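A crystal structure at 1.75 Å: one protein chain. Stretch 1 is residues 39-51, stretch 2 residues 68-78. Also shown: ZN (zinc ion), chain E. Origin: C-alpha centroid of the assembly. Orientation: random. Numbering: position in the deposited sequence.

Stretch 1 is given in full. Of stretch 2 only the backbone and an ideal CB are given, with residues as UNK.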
# COMPACT_ATOMS: atom_id res chain seq x y z
N VAL A 39 -2.58 8.95 -7.04
CA VAL A 39 -3.73 8.86 -7.93
C VAL A 39 -4.42 10.21 -8.08
O VAL A 39 -4.73 10.89 -7.10
CB VAL A 39 -4.72 7.83 -7.41
CG1 VAL A 39 -5.91 7.73 -8.33
CG2 VAL A 39 -4.04 6.49 -7.20
N ILE A 40 -4.69 10.58 -9.32
CA ILE A 40 -5.31 11.85 -9.64
C ILE A 40 -6.72 11.72 -10.16
O ILE A 40 -7.00 10.92 -11.04
CB ILE A 40 -4.52 12.59 -10.72
CG1 ILE A 40 -3.03 12.51 -10.47
CG2 ILE A 40 -5.04 14.06 -10.86
CD1 ILE A 40 -2.58 13.12 -9.25
N SER A 41 -7.59 12.59 -9.63
CA SER A 41 -8.93 12.77 -10.14
C SER A 41 -9.30 14.27 -10.06
O SER A 41 -9.25 14.87 -9.00
CB SER A 41 -9.92 11.93 -9.35
OG SER A 41 -11.24 12.10 -9.84
N GLY A 42 -9.61 14.86 -11.21
CA GLY A 42 -10.07 16.24 -11.24
C GLY A 42 -9.07 17.19 -10.61
O GLY A 42 -9.43 18.11 -9.90
N GLY A 43 -7.80 16.94 -10.84
CA GLY A 43 -6.77 17.83 -10.33
C GLY A 43 -6.36 17.52 -8.90
O GLY A 43 -5.34 18.05 -8.45
N LYS A 44 -7.12 16.67 -8.21
CA LYS A 44 -6.77 16.31 -6.83
C LYS A 44 -5.93 15.05 -6.78
O LYS A 44 -6.25 14.07 -7.44
CB LYS A 44 -8.01 16.11 -5.99
CG LYS A 44 -9.00 17.29 -6.09
CD LYS A 44 -10.38 16.97 -5.53
CE LYS A 44 -11.34 18.16 -5.69
NZ LYS A 44 -11.84 18.44 -7.08
N ALA A 45 -4.90 15.06 -5.93
CA ALA A 45 -3.98 13.92 -5.78
C ALA A 45 -4.17 13.19 -4.46
O ALA A 45 -4.25 13.83 -3.39
CB ALA A 45 -2.55 14.38 -5.88
N PHE A 46 -4.26 11.87 -4.52
CA PHE A 46 -4.38 11.09 -3.29
C PHE A 46 -3.18 10.16 -3.21
O PHE A 46 -2.84 9.50 -4.20
CB PHE A 46 -5.68 10.29 -3.26
CG PHE A 46 -6.16 10.03 -1.86
CD1 PHE A 46 -5.65 9.00 -1.14
CD2 PHE A 46 -7.09 10.86 -1.27
CE1 PHE A 46 -6.08 8.76 0.19
CE2 PHE A 46 -7.52 10.62 0.04
CZ PHE A 46 -6.99 9.58 0.75
N ILE A 47 -2.49 10.17 -2.07
CA ILE A 47 -1.36 9.25 -1.85
C ILE A 47 -1.80 7.93 -1.26
O ILE A 47 -2.46 7.89 -0.21
CB ILE A 47 -0.34 9.86 -0.93
CG1 ILE A 47 0.23 11.10 -1.55
CG2 ILE A 47 0.82 8.88 -0.67
CD1 ILE A 47 0.88 12.04 -0.56
N ILE A 48 -1.47 6.85 -1.95
CA ILE A 48 -1.63 5.50 -1.42
C ILE A 48 -0.26 4.97 -0.92
O ILE A 48 0.60 4.59 -1.72
CB ILE A 48 -2.22 4.53 -2.44
CG1 ILE A 48 -3.57 5.05 -2.95
CG2 ILE A 48 -2.35 3.13 -1.83
CD1 ILE A 48 -4.22 4.15 -4.06
N ASP A 49 -0.15 5.00 0.40
CA ASP A 49 1.04 4.64 1.22
C ASP A 49 2.11 5.71 1.14
O ASP A 49 2.41 6.23 0.05
CB ASP A 49 1.58 3.27 0.84
CG ASP A 49 0.74 2.17 1.43
OD1 ASP A 49 -0.02 2.51 2.35
OD2 ASP A 49 0.80 1.02 0.98
N THR A 50 2.62 6.12 2.30
CA THR A 50 3.68 7.09 2.29
C THR A 50 4.98 6.43 1.84
O THR A 50 5.11 5.22 1.85
CB THR A 50 3.93 7.74 3.68
OG1 THR A 50 4.64 6.79 4.51
CG2 THR A 50 2.63 8.15 4.36
N PRO A 51 5.92 7.24 1.40
CA PRO A 51 7.29 6.75 1.21
C PRO A 51 7.90 6.30 2.56
O PRO A 51 7.32 6.56 3.61
CB PRO A 51 8.01 7.97 0.63
CG PRO A 51 6.96 8.66 -0.18
CD PRO A 51 5.71 8.53 0.72
N UNK A 68 1.35 20.95 -10.04
CA UNK A 68 0.14 21.77 -9.91
C UNK A 68 -1.09 20.91 -9.65
O UNK A 68 -2.18 21.23 -10.13
CB UNK A 68 -0.07 22.61 -11.17
N UNK A 69 -0.90 19.83 -8.90
CA UNK A 69 -2.03 19.07 -8.36
C UNK A 69 -2.39 19.59 -6.97
O UNK A 69 -1.53 20.08 -6.24
CB UNK A 69 -1.70 17.58 -8.30
N UNK A 70 -3.65 19.42 -6.60
CA UNK A 70 -4.11 19.70 -5.24
C UNK A 70 -3.95 18.44 -4.38
O UNK A 70 -4.39 17.36 -4.76
CB UNK A 70 -5.57 20.17 -5.24
N UNK A 71 -3.28 18.52 -3.25
CA UNK A 71 -3.12 17.30 -2.44
C UNK A 71 -4.31 17.12 -1.55
O UNK A 71 -4.62 18.00 -0.77
CB UNK A 71 -1.84 17.35 -1.60
N UNK A 72 -4.96 15.97 -1.65
CA UNK A 72 -6.20 15.70 -0.94
C UNK A 72 -5.99 14.91 0.36
O UNK A 72 -6.74 15.06 1.32
CB UNK A 72 -7.16 14.94 -1.86
N UNK A 73 -4.97 14.07 0.40
CA UNK A 73 -4.74 13.20 1.54
C UNK A 73 -3.90 11.95 1.25
O UNK A 73 -3.46 11.71 0.13
CB UNK A 73 -6.09 12.77 2.11
N UNK A 74 -3.72 11.14 2.28
CA UNK A 74 -3.00 9.87 2.14
C UNK A 74 -3.74 8.78 2.89
O UNK A 74 -4.40 9.04 3.91
CB UNK A 74 -1.56 9.99 2.65
N UNK A 75 -3.66 7.56 2.36
CA UNK A 75 -4.08 6.39 3.08
C UNK A 75 -2.87 5.43 3.26
O UNK A 75 -2.06 5.25 2.34
CB UNK A 75 -5.23 5.70 2.34
N UNK A 76 -2.74 4.83 4.45
CA UNK A 76 -1.69 3.82 4.68
C UNK A 76 -2.35 2.45 4.82
O UNK A 76 -3.34 2.30 5.53
CB UNK A 76 -0.86 4.15 5.92
N UNK A 77 -1.80 1.45 4.13
CA UNK A 77 -2.52 0.19 3.95
C UNK A 77 -2.13 -0.88 4.96
O UNK A 77 -2.77 -1.93 5.03
CB UNK A 77 -2.28 -0.34 2.54
N UNK A 78 -1.07 -0.64 5.73
CA UNK A 78 -0.94 -1.33 7.03
C UNK A 78 0.05 -0.54 7.87
O UNK A 78 0.58 0.49 7.40
CB UNK A 78 -0.48 -2.78 6.86
ZN ZN E . 4.68 -4.81 6.01

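Stretch 2 runs parallel to strand 44-48, so its positions can be read against a ladder whose rungs are mostly backbone. Position 68 lies off its end: its CB points sideways, with nothing of stretch 1 within 5.5 Å. Phi is positive, which favours glycine or asparagine but does not exclude others. It is Lys68, whose chain leads away.

At 69 the CB points toward stretch 1, 4.1 Å from Ala45 CB and 4.6 Å from Ile40 CD1. A small methyl beside a branched aliphatic invites a broad apolar side chain. Tyr69 takes it: Ile40 CD1 sits 3.6 Å from the centroid of the Tyr69 ring, over its face, a CH-pi contact, while Tyr69 CB packs on Ala45 CB.

Position 70 has its CB on the same side of the sheet as Lys44. The backbone is engaged whatever the residue: 70 N donates to Gly43 O (2.9 Å) and Ala45 N to 70 O (2.6 Å). The neighbouring lysine suits an acid, but a polar or long aliphatic chain would also fit. Glu70 stands there without a salt bridge; Lys44 CG and Glu70 OE1 come no nearer than 4.4 Å.

On the other side, that of Ala45 and Ile47, the CB of 71 has space that Ala45 is too small to fill. A medium aliphatic would suit. Leu71, chi1 t, brings CD1 to 3.9 Å from Ile47 CD1.

Position 72 interrupts the alternation with a psi of -30°. Its CB points toward stretch 1, 3.5 Å from Ala45 O and 4.1 Å from Phe46 CD2, so a small residue is comfortable. Ala72 rests its methyl by the phenylalanine, and Ala72 N donates to Ala45 O (2.8 Å).

Position 73 is the most constrained: at phi 157° and psi -179° a CB would jam against the preceding carbonyl, and the ideal CB lies only 3.3 Å from Phe46 CE2. Glycine is required. Gly73 O lies over one face of the Phe46 ring and accepts from Ile47 N (2.9 Å).

At 74 the CB sits 3.7 Å from Ile47 O, so a small or beta-branched residue would serve. Ser74 packs its CB 3.8 Å from Ile47 CB.

The CB of 75 is 3.8 Å from Phe46 CE1, an apolar setting for valine, isoleucine or leucine. Ile75 places CG2 3.6 Å from Phe46 CE1 and 4.1 Å from Ile48 CG1.

Position 76 points sideways, its CB 4.0 Å from Asp49 OD1; a small polar residue fits. Ser76 OG is hydrogen-bonded elsewhere in the structure.

At 77 the CB points toward the Asp49 carboxylate. The backbone 77 N donates to Asp49 OD1 (2.7 Å) whatever the side chain, short of proline; serine, threonine or asparagine could serve Asp49 OD2, and Thr77 OG1 does so at 2.7 Å.

The CA-to-CB bond of 78 points away from stretch 1, and its CB lies 5.6 Å from ZN, a span suiting histidine better than cysteine or aspartate; His78 NE2 binds ZN at 2.1 Å.

Stretch 2 68-78: KYELAGSISTH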
# COMPACT_ATOMS: atom_id res chain seq x y z
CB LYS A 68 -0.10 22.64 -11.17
CG LYS A 68 1.14 23.35 -11.71
CD LYS A 68 1.71 24.27 -10.65
CE LYS A 68 2.71 25.26 -11.20
NZ LYS A 68 3.18 26.20 -10.13
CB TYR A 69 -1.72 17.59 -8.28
CG TYR A 69 -1.57 16.86 -9.60
CD1 TYR A 69 -2.51 17.00 -10.62
CD2 TYR A 69 -0.48 15.99 -9.81
CE1 TYR A 69 -2.35 16.33 -11.83
CE2 TYR A 69 -0.33 15.31 -11.00
CZ TYR A 69 -1.27 15.48 -12.01
OH TYR A 69 -1.14 14.80 -13.19
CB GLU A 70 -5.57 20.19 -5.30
CG GLU A 70 -6.16 20.57 -3.97
CD GLU A 70 -7.51 21.25 -4.08
OE1 GLU A 70 -8.05 21.45 -5.20
OE2 GLU A 70 -8.05 21.62 -3.01
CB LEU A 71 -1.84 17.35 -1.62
CG LEU A 71 -1.54 16.13 -0.76
CD1 LEU A 71 -1.69 14.79 -1.52
CD2 LEU A 71 -0.13 16.28 -0.23
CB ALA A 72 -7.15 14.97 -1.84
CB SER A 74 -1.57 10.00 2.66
OG SER A 74 -1.57 10.06 4.07
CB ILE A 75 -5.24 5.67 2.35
CG1 ILE A 75 -5.58 4.39 3.13
CG2 ILE A 75 -4.89 5.39 0.92
CD1 ILE A 75 -6.97 4.04 3.13
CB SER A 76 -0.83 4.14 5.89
OG SER A 76 -0.16 5.36 5.73
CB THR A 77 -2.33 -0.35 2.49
OG1 THR A 77 -0.94 -0.62 2.24
CG2 THR A 77 -2.81 0.67 1.50
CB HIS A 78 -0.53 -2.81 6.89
CG HIS A 78 0.82 -3.05 6.28
ND1 HIS A 78 1.10 -2.86 4.94
CD2 HIS A 78 1.95 -3.59 6.82
CE1 HIS A 78 2.35 -3.20 4.70
NE2 HIS A 78 2.88 -3.66 5.82
O HOH W 1 6.11 -4.27 5.05
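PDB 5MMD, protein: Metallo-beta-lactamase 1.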